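PDB 4N4P: acylneuraminate lyase from Mycoplasma synoviae, which belongs, as an acylneuraminate lyase, to the dihydrodipicolinate synthetase family of TIM-barrel proteins and assembles from four protein chains. Local coordinates for residues A27-V32 against M66-E71; F11-T16 against G49-F54; E93-A98 against S129-I134. All coordinates share one frame; numbering follows the deposited sequence.

Interaction 1 of 3, residues A27-V32 against M66-E71; sequences AGVKEV and MKLVAE
Lys30 and Val69 hold the nearest pair of CA atoms (6.4 Å) across helical segments 27-32 and 66-71, whose axes pass 8.8 Å apart and cross at -40°, with both helices running in the same general direction. On the inner side of this crossing, Val29 points toward the second helix. Its CG1 meets Val69 CG2 at 3.6 Å and Leu68 CB at 3.8 Å, while Leu68 CD1 lies against Val29 CB and CG2. The Val29 and Leu68 side chains cross at about a right angle. The helices to which these segments belong, 26-39 and 59-73, are the first two of the outer layer of a TIM barrel; Val69 also reaches Ile47 of strand 44-47, beneath them. Farther out, Lys30 passes over Leu68, again crossing its side chain at about a right angle. A bend at chi2 (-93°) sets CD 3.3 Å from Leu68 O, and CE then presses on Leu68 CD2 at 3.4 Å, tighter than a normal carbon contact. A second bend, at chi4 (113°), directs NZ to Glu71, whose side chain is extended beyond CG. There Glu71 OE1 receives Lys30 NZ at 3.0 Å on its anti lone pair, the one away from the other carboxylate oxygen, in a salt bridge at the partly exposed edge of the contact.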
loop_
_atom_site.group_PDB
_atom_site.type_symbol
_atom_site.label_atom_id
_atom_site.label_comp_id
_atom_site.label_asym_id
_atom_site.label_seq_id
_atom_site.Cartn_x
_atom_site.Cartn_y
_atom_site.Cartn_z
ATOM N N ALA A 27 -18.522 -17.255 35.126
ATOM C CA ALA A 27 -19.739 -16.557 35.546
ATOM C C ALA A 27 -19.936 -15.281 34.746
ATOM O O ALA A 27 -21.072 -14.858 34.492
ATOM C CB ALA A 27 -19.698 -16.231 37.063
ATOM N N GLY A 28 -18.822 -14.645 34.384
ATOM C CA GLY A 28 -18.886 -13.428 33.569
ATOM C C GLY A 28 -19.453 -13.652 32.171
ATOM O O GLY A 28 -20.140 -12.780 31.626
ATOM N N VAL A 29 -19.154 -14.810 31.573
ATOM C CA VAL A 29 -19.702 -15.118 30.239
ATOM C C VAL A 29 -21.234 -15.053 30.302
ATOM O O VAL A 29 -21.890 -14.420 29.465
ATOM C CB VAL A 29 -19.220 -16.493 29.718
ATOM C CG1 VAL A 29 -19.961 -16.869 28.430
ATOM C CG2 VAL A 29 -17.706 -16.484 29.505
ATOM N N LYS A 30 -21.818 -15.654 31.342
ATOM C CA LYS A 30 -23.268 -15.650 31.459
ATOM C C LYS A 30 -23.826 -14.244 31.674
ATOM O O LYS A 30 -24.856 -13.887 31.087
ATOM C CB LYS A 30 -23.757 -16.602 32.561
ATOM C CG LYS A 30 -23.103 -18.002 32.561
ATOM C CD LYS A 30 -23.925 -18.998 31.747
ATOM C CE LYS A 30 -23.505 -20.430 31.953
ATOM N NZ LYS A 30 -24.510 -21.309 32.660
ATOM N N GLU A 31 -23.143 -13.430 32.483
ATOM C CA GLU A 31 -23.625 -12.061 32.716
ATOM C C GLU A 31 -23.542 -11.218 31.440
ATOM O O GLU A 31 -24.419 -10.414 31.183
ATOM C CB GLU A 31 -22.841 -11.357 33.823
ATOM C CG GLU A 31 -23.050 -11.953 35.221
ATOM C CD GLU A 31 -22.506 -11.048 36.314
ATOM O OE1 GLU A 31 -22.487 -9.798 36.143
ATOM O OE2 GLU A 31 -22.102 -11.594 37.365
ATOM N N VAL A 32 -22.476 -11.378 30.669
ATOM C CA VAL A 32 -22.370 -10.636 29.408
ATOM C C VAL A 32 -23.505 -11.043 28.463
ATOM O O VAL A 32 -24.099 -10.197 27.820
ATOM C CB VAL A 32 -21.001 -10.846 28.742
ATOM C CG1 VAL A 32 -21.016 -10.437 27.260
ATOM C CG2 VAL A 32 -19.929 -10.072 29.539
ATOM N N MET A 66 -18.335 -21.632 24.482
ATOM C CA MET A 66 -19.449 -22.040 23.617
ATOM C C MET A 66 -20.582 -22.654 24.443
ATOM O O MET A 66 -21.776 -22.388 24.191
ATOM C CB MET A 66 -18.969 -23.017 22.569
ATOM C CG MET A 66 -18.057 -22.383 21.517
ATOM S SD MET A 66 -17.258 -23.532 20.414
ATOM C CE MET A 66 -18.644 -24.115 19.418
ATOM N N LYS A 67 -20.211 -23.495 25.414
ATOM C CA LYS A 67 -21.212 -24.120 26.297
ATOM C C LYS A 67 -21.924 -23.098 27.151
ATOM O O LYS A 67 -23.153 -23.103 27.244
ATOM C CB LYS A 67 -20.559 -25.186 27.196
ATOM C CG LYS A 67 -20.065 -26.338 26.420
ATOM C CD LYS A 67 -18.979 -27.106 27.151
ATOM C CE LYS A 67 -18.638 -28.361 26.395
ATOM N NZ LYS A 67 -19.868 -29.202 26.198
ATOM N N LEU A 68 -21.153 -22.202 27.760
ATOM C CA LEU A 68 -21.697 -21.228 28.690
ATOM C C LEU A 68 -22.628 -20.260 27.987
ATOM O O LEU A 68 -23.649 -19.866 28.550
ATOM C CB LEU A 68 -20.581 -20.456 29.386
ATOM C CG LEU A 68 -19.657 -21.201 30.351
ATOM C CD1 LEU A 68 -18.459 -20.308 30.689
ATOM C CD2 LEU A 68 -20.378 -21.672 31.623
ATOM N N VAL A 69 -22.282 -19.893 26.754
ATOM C CA VAL A 69 -23.125 -18.971 25.997
ATOM C C VAL A 69 -24.460 -19.618 25.627
ATOM O O VAL A 69 -25.538 -19.012 25.794
ATOM C CB VAL A 69 -22.409 -18.442 24.722
ATOM C CG1 VAL A 69 -23.395 -17.760 23.786
ATOM C CG2 VAL A 69 -21.295 -17.456 25.122
ATOM N N ALA A 70 -24.385 -20.849 25.131
ATOM C CA ALA A 70 -25.595 -21.564 24.726
ATOM C C ALA A 70 -26.521 -21.769 25.925
ATOM O O ALA A 70 -27.735 -21.585 25.804
ATOM C CB ALA A 70 -25.252 -22.868 24.085
ATOM N N GLU A 71 -25.937 -22.110 27.075
ATOM C CA GLU A 71 -26.671 -22.198 28.350
ATOM C C GLU A 71 -27.349 -20.908 28.764
ATOM O O GLU A 71 -28.564 -20.877 28.979
ATOM C CB GLU A 71 -25.747 -22.708 29.470
ATOM C CG GLU A 71 -25.326 -24.152 29.240
ATOM C CD GLU A 71 -24.364 -24.681 30.298
ATOM O OE1 GLU A 71 -24.032 -23.940 31.261
ATOM O OE2 GLU A 71 -23.944 -25.850 30.149
#

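Interaction 2 of 3, residues F11-T16 against G49-F54; sequences FPAMVT and GSTGEF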
loop_
_atom_site.group_PDB
_atom_site.type_symbol
_atom_site.label_atom_id
_atom_site.label_comp_id
_atom_site.label_asym_id
_atom_site.label_seq_id
_atom_site.Cartn_x
_atom_site.Cartn_y
_atom_site.Cartn_z
ATOM N N PHE A 11 -25.803 -8.165 15.801
ATOM C CA PHE A 11 -25.044 -9.248 16.439
ATOM C C PHE A 11 -23.738 -8.673 17.013
ATOM O O PHE A 11 -22.737 -8.637 16.303
ATOM C CB PHE A 11 -24.671 -10.292 15.394
ATOM C CG PHE A 11 -25.828 -11.141 14.930
ATOM C CD1 PHE A 11 -26.895 -10.576 14.245
ATOM C CD2 PHE A 11 -25.843 -12.496 15.195
ATOM C CE1 PHE A 11 -27.976 -11.358 13.825
ATOM C CE2 PHE A 11 -26.906 -13.313 14.757
ATOM C CZ PHE A 11 -27.976 -12.743 14.107
ATOM N N PRO A 12 -23.727 -8.269 18.292
ATOM C CA PRO A 12 -22.455 -7.887 18.905
ATOM C C PRO A 12 -21.448 -9.033 18.801
ATOM O O PRO A 12 -21.795 -10.229 18.977
ATOM C CB PRO A 12 -22.819 -7.657 20.387
ATOM C CG PRO A 12 -24.150 -8.419 20.571
ATOM C CD PRO A 12 -24.841 -8.232 19.264
ATOM N N ALA A 13 -20.213 -8.671 18.494
ATOM C CA ALA A 13 -19.096 -9.604 18.576
ATOM C C ALA A 13 -18.661 -9.645 20.038
ATOM O O ALA A 13 -17.929 -8.771 20.528
ATOM C CB ALA A 13 -17.958 -9.163 17.666
ATOM N N MET A 14 -19.168 -10.642 20.740
ATOM C CA MET A 14 -19.107 -10.686 22.198
ATOM C C MET A 14 -17.685 -10.699 22.726
ATOM O O MET A 14 -16.867 -11.427 22.220
ATOM C CB MET A 14 -19.800 -11.952 22.704
ATOM C CG MET A 14 -20.144 -11.856 24.193
ATOM S SD MET A 14 -20.805 -13.407 24.786
ATOM C CE MET A 14 -19.324 -14.356 25.054
ATOM N N VAL A 15 -17.431 -9.888 23.748
ATOM C CA VAL A 15 -16.172 -9.945 24.489
ATOM C C VAL A 15 -16.146 -11.223 25.337
ATOM O O VAL A 15 -17.195 -11.718 25.760
ATOM C CB VAL A 15 -15.968 -8.683 25.365
ATOM C CG1 VAL A 15 -15.852 -7.457 24.459
ATOM C CG2 VAL A 15 -17.126 -8.499 26.386
ATOM N N THR A 16 -14.951 -11.733 25.592
ATOM C CA THR A 16 -14.783 -12.894 26.480
ATOM C C THR A 16 -14.240 -12.470 27.864
ATOM O O THR A 16 -13.106 -12.038 27.962
ATOM C CB THR A 16 -13.873 -13.988 25.825
ATOM O OG1 THR A 16 -14.374 -14.316 24.519
ATOM C CG2 THR A 16 -13.867 -15.265 26.689
ATOM N N GLY A 49 -14.874 -14.461 18.283
ATOM C CA GLY A 49 -14.243 -13.868 17.116
ATOM C C GLY A 49 -13.081 -13.026 17.641
ATOM O O GLY A 49 -12.708 -13.152 18.810
ATOM N N SER A 50 -12.510 -12.181 16.772
ATOM C CA SER A 50 -11.400 -11.288 17.181
ATOM C C SER A 50 -11.730 -10.494 18.450
ATOM O O SER A 50 -10.889 -10.358 19.341
ATOM C CB SER A 50 -11.061 -10.315 16.045
ATOM O OG SER A 50 -10.697 -11.073 14.909
ATOM N N THR A 51 -12.946 -9.964 18.525
ATOM C CA THR A 51 -13.357 -9.135 19.655
ATOM C C THR A 51 -13.488 -9.965 20.914
ATOM O O THR A 51 -13.390 -9.443 22.022
ATOM C CB THR A 51 -14.699 -8.405 19.374
ATOM O OG1 THR A 51 -14.607 -7.769 18.087
ATOM C CG2 THR A 51 -14.945 -7.352 20.438
ATOM N N GLY A 52 -13.695 -11.267 20.722
ATOM C CA GLY A 52 -13.725 -12.243 21.829
ATOM C C GLY A 52 -12.352 -12.788 22.212
ATOM O O GLY A 52 -12.260 -13.743 22.971
ATOM N N GLU A 53 -11.290 -12.157 21.699
ATOM C CA GLU A 53 -9.918 -12.542 22.000
ATOM C C GLU A 53 -9.641 -14.020 21.725
ATOM O O GLU A 53 -8.928 -14.677 22.494
ATOM C CB GLU A 53 -9.580 -12.165 23.461
ATOM C CG GLU A 53 -9.548 -10.637 23.638
ATOM C CD GLU A 53 -9.474 -10.205 25.102
ATOM O OE1 GLU A 53 -8.394 -10.320 25.694
ATOM O OE2 GLU A 53 -10.484 -9.728 25.646
ATOM N N PHE A 54 -10.198 -14.543 20.629
ATOM C CA PHE A 54 -10.196 -15.994 20.439
ATOM C C PHE A 54 -8.794 -16.562 20.359
ATOM O O PHE A 54 -8.578 -17.669 20.815
ATOM C CB PHE A 54 -11.020 -16.453 19.223
ATOM C CG PHE A 54 -10.361 -16.220 17.915
ATOM C CD1 PHE A 54 -9.886 -17.301 17.170
ATOM C CD2 PHE A 54 -10.237 -14.928 17.404
ATOM C CE1 PHE A 54 -9.273 -17.101 15.958
ATOM C CE2 PHE A 54 -9.620 -14.705 16.191
ATOM C CZ PHE A 54 -9.134 -15.802 15.458
HETATM O O HOH W 1 -16.798 -12.462 19.451
HETATM O O HOH W 2 -12.820 -10.231 24.564
#
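Thr16 and Gly52 form the tight centre of a contact between two loop regions of the TIM barrel. Segment 11-16 leads out of strand 9-12, and segment 49-54 follows strand 44-47; the latter segment carries the GSTGE sequence, matching the GxxGE motif of this family. Thr16 OG1 is anti to its own carbonyl carbon (chi1 -53°) and donates a 2.7 Å hydrogen bond to Gly52 O. The bond is angled, 118° at the carbonyl oxygen, with the donor tilted modestly from the carbonyl plane. Backbone atoms also pack closely here: Met14 O lies 3.3 Å from Gly52 CA, on the side where a CB would stand. Beside them, Thr51 turns CG2 onto Ala13 O at 3.3 Å, and its CB and OG1 rest against the Ala13 methyl. Val15 adds a looser touch, its CG1 standing 4.1 Å from Thr51 CG2.

Around this close-packed part the loops are joined by water. One water donates to Met14 O and accepts from Gly49 N. Glu53 brings its carboxylate back toward Thr16; OE2 has Lys258 as its salt-bridge partner, and the same lysine binds Thr16 O. Ser50 instead hydrogen-bonds Tyr113 and Tyr114 of a second subunit. Between the loops, a second water accepts from Thr16 N at 2.8 Å and donates to Thr51 O and to Glu53 OE2, the last at 2.6 Å.

Interaction 3 of 3, residues E93-A98 against S129-I134; sequences ELAKLA and SKAADI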
loop_
_atom_site.group_PDB
_atom_site.type_symbol
_atom_site.label_atom_id
_atom_site.label_comp_id
_atom_site.label_asym_id
_atom_site.label_seq_id
_atom_site.Cartn_x
_atom_site.Cartn_y
_atom_site.Cartn_z
ATOM N N GLU A 93 -13.653 -30.144 15.638
ATOM C CA GLU A 93 -14.296 -30.460 16.917
ATOM C C GLU A 93 -15.201 -29.318 17.388
ATOM O O GLU A 93 -16.304 -29.557 17.929
ATOM C CB GLU A 93 -13.257 -30.782 18.000
ATOM C CG GLU A 93 -12.494 -32.085 17.765
ATOM C CD GLU A 93 -13.421 -33.305 17.746
ATOM O OE1 GLU A 93 -14.217 -33.452 18.697
ATOM O OE2 GLU A 93 -13.366 -34.103 16.777
ATOM N N LEU A 94 -14.737 -28.077 17.201
ATOM C CA LEU A 94 -15.564 -26.925 17.547
ATOM C C LEU A 94 -16.827 -26.840 16.668
ATOM O O LEU A 94 -17.892 -26.518 17.166
ATOM C CB LEU A 94 -14.744 -25.627 17.455
ATOM C CG LEU A 94 -13.609 -25.493 18.465
ATOM C CD1 LEU A 94 -12.965 -24.092 18.333
ATOM C CD2 LEU A 94 -14.093 -25.690 19.899
ATOM N N ALA A 95 -16.704 -27.131 15.372
ATOM C CA ALA A 95 -17.883 -27.183 14.472
ATOM C C ALA A 95 -18.885 -28.219 14.958
ATOM O O ALA A 95 -20.093 -27.966 14.989
ATOM C CB ALA A 95 -17.470 -27.466 13.016
ATOM N N LYS A 96 -18.384 -29.386 15.365
ATOM C CA LYS A 96 -19.263 -30.432 15.922
ATOM C C LYS A 96 -19.912 -30.012 17.216
ATOM O O LYS A 96 -21.102 -30.279 17.439
ATOM C CB LYS A 96 -18.480 -31.745 16.146
ATOM C CG LYS A 96 -18.033 -32.401 14.878
ATOM C CD LYS A 96 -17.205 -33.667 15.173
ATOM C CE LYS A 96 -16.351 -34.110 13.982
ATOM N NZ LYS A 96 -17.121 -34.689 12.832
ATOM N N LEU A 97 -19.146 -29.344 18.085
ATOM C CA LEU A 97 -19.702 -28.832 19.334
ATOM C C LEU A 97 -20.774 -27.764 19.090
ATOM O O LEU A 97 -21.806 -27.780 19.755
ATOM C CB LEU A 97 -18.605 -28.266 20.260
ATOM C CG LEU A 97 -19.056 -27.776 21.640
ATOM C CD1 LEU A 97 -19.733 -28.878 22.467
ATOM C CD2 LEU A 97 -17.890 -27.148 22.434
ATOM N N ALA A 98 -20.507 -26.828 18.170
ATOM C CA ALA A 98 -21.480 -25.800 17.817
ATOM C C ALA A 98 -22.807 -26.445 17.408
ATOM O O ALA A 98 -23.873 -25.984 17.780
ATOM C CB ALA A 98 -20.952 -24.924 16.677
ATOM N N SER A 129 -16.170 -28.029 6.570
ATOM C CA SER A 129 -17.535 -28.372 6.134
ATOM C C SER A 129 -17.896 -29.840 6.352
ATOM O O SER A 129 -19.041 -30.160 6.616
ATOM C CB SER A 129 -17.706 -28.040 4.653
ATOM O OG SER A 129 -17.033 -28.991 3.838
ATOM N N LYS A 130 -16.920 -30.729 6.229
ATOM C CA LYS A 130 -17.180 -32.162 6.418
ATOM C C LYS A 130 -17.486 -32.526 7.864
ATOM O O LYS A 130 -18.064 -33.579 8.130
ATOM C CB LYS A 130 -15.995 -32.976 5.924
ATOM C CG LYS A 130 -16.117 -33.484 4.500
ATOM C CD LYS A 130 -15.657 -32.491 3.482
ATOM C CE LYS A 130 -15.091 -33.201 2.253
ATOM N NZ LYS A 130 -14.700 -32.185 1.225
ATOM N N ALA A 131 -17.100 -31.660 8.806
ATOM C CA ALA A 131 -17.182 -31.980 10.235
ATOM C C ALA A 131 -18.600 -32.053 10.798
ATOM O O ALA A 131 -18.873 -32.852 11.699
ATOM C CB ALA A 131 -16.346 -30.977 11.056
ATOM N N ALA A 132 -19.492 -31.200 10.304
ATOM C CA ALA A 132 -20.838 -31.089 10.864
ATOM C C ALA A 132 -21.717 -30.344 9.896
ATOM O O ALA A 132 -21.244 -29.496 9.134
ATOM C CB ALA A 132 -20.823 -30.348 12.206
ATOM N N ASP A 133 -22.997 -30.684 9.933
ATOM C CA ASP A 133 -23.999 -30.024 9.120
ATOM C C ASP A 133 -24.581 -28.852 9.890
ATOM O O ASP A 133 -25.540 -28.975 10.663
ATOM C CB ASP A 133 -25.061 -31.035 8.676
ATOM C CG ASP A 133 -24.519 -32.017 7.634
ATOM O OD1 ASP A 133 -23.463 -31.746 6.994
ATOM O OD2 ASP A 133 -25.156 -33.080 7.455
ATOM N N ILE A 134 -23.944 -27.707 9.693
ATOM C CA ILE A 134 -24.308 -26.476 10.367
ATOM C C ILE A 134 -23.900 -25.360 9.394
ATOM O O ILE A 134 -22.890 -25.468 8.712
ATOM C CB ILE A 134 -23.635 -26.355 11.777
ATOM C CG1 ILE A 134 -24.082 -25.060 12.488
ATOM C CG2 ILE A 134 -22.093 -26.476 11.646
ATOM C CD1 ILE A 134 -23.653 -24.948 13.993
#
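Lys96 reaches Ala131 through a side chain that starts with CG anti to its own carbonyl carbon (chi1 -67°), stays extended through CE, and bends at chi4 (-71°), which turns NZ inward. The bend puts Lys96 NZ 2.8 Å from Ala131 O, in the plane of that carbonyl and on one of its lone pairs, with an angle of 126° at the oxygen. The chain bows around its acceptor, because Lys96 CG also lies 3.3 Å from Ala131 O. This carbonyl lies near the C-terminal end of helix 118-131, where the helix dipole would tend to favour a positive group such as the lysine ammonium.

Beneath the lysine the interface is built from small groups. The methyls of Ala95 and Ala131 face each other at 4.2 Å. Ala132, in an extended backbone conformation, places CB 3.7 Å from Ala95 O, so that a methyl rests directly on the helix backbone. The absence of larger side chains lets the backbones draw near, with Lys96 CA and Ala132 CA 5.3 Å apart. Deeper still, Ile134 has CG1 anti to its backbone N and, extended at chi2 as well, carries CD1 on toward Ala98; Ile134 CD1 meets Ala98 CB at 3.8 Å.

Lys99 binds Asp133 O, adding a second lysine-to-backbone tie between helix 88-100 and the turn after helix 118-131. That turn closes a right-handed beta-alpha-beta crossover from strand 105-108 to strand 136-139. Ala95, Ala98 and Ile134 all pack on Ile106 of strand 105-108, which lies beneath the two neighbouring helices, while Ala98 and Leu97 also touch helix 59-73 through Met66 and Lys67.

How the interactions relate
Interactions 1 and 3 lie in the outer helical layer of the barrel, the first partly buried, the second buried apart from its exposed Lys96; interaction 2 is buried and the most central, its centre about 6 Å from the centre of the chain. The outer pair share a plan, apolar contacts inside and a lysine outside, but the lysine meets a carboxylate in interaction 1 and a backbone carbonyl in interaction 3. Interaction 2 relies instead on a threonine hydroxyl, close backbone atoms and bridging waters. Met14 links it to interaction 1, Met14 CG lying 3.5 Å from Val32 CG1. Helix 59-73 joins interactions 1 and 3 through Met66, whereas interactions 2 and 3 do not touch, their nearest atoms being about 8 Å apart.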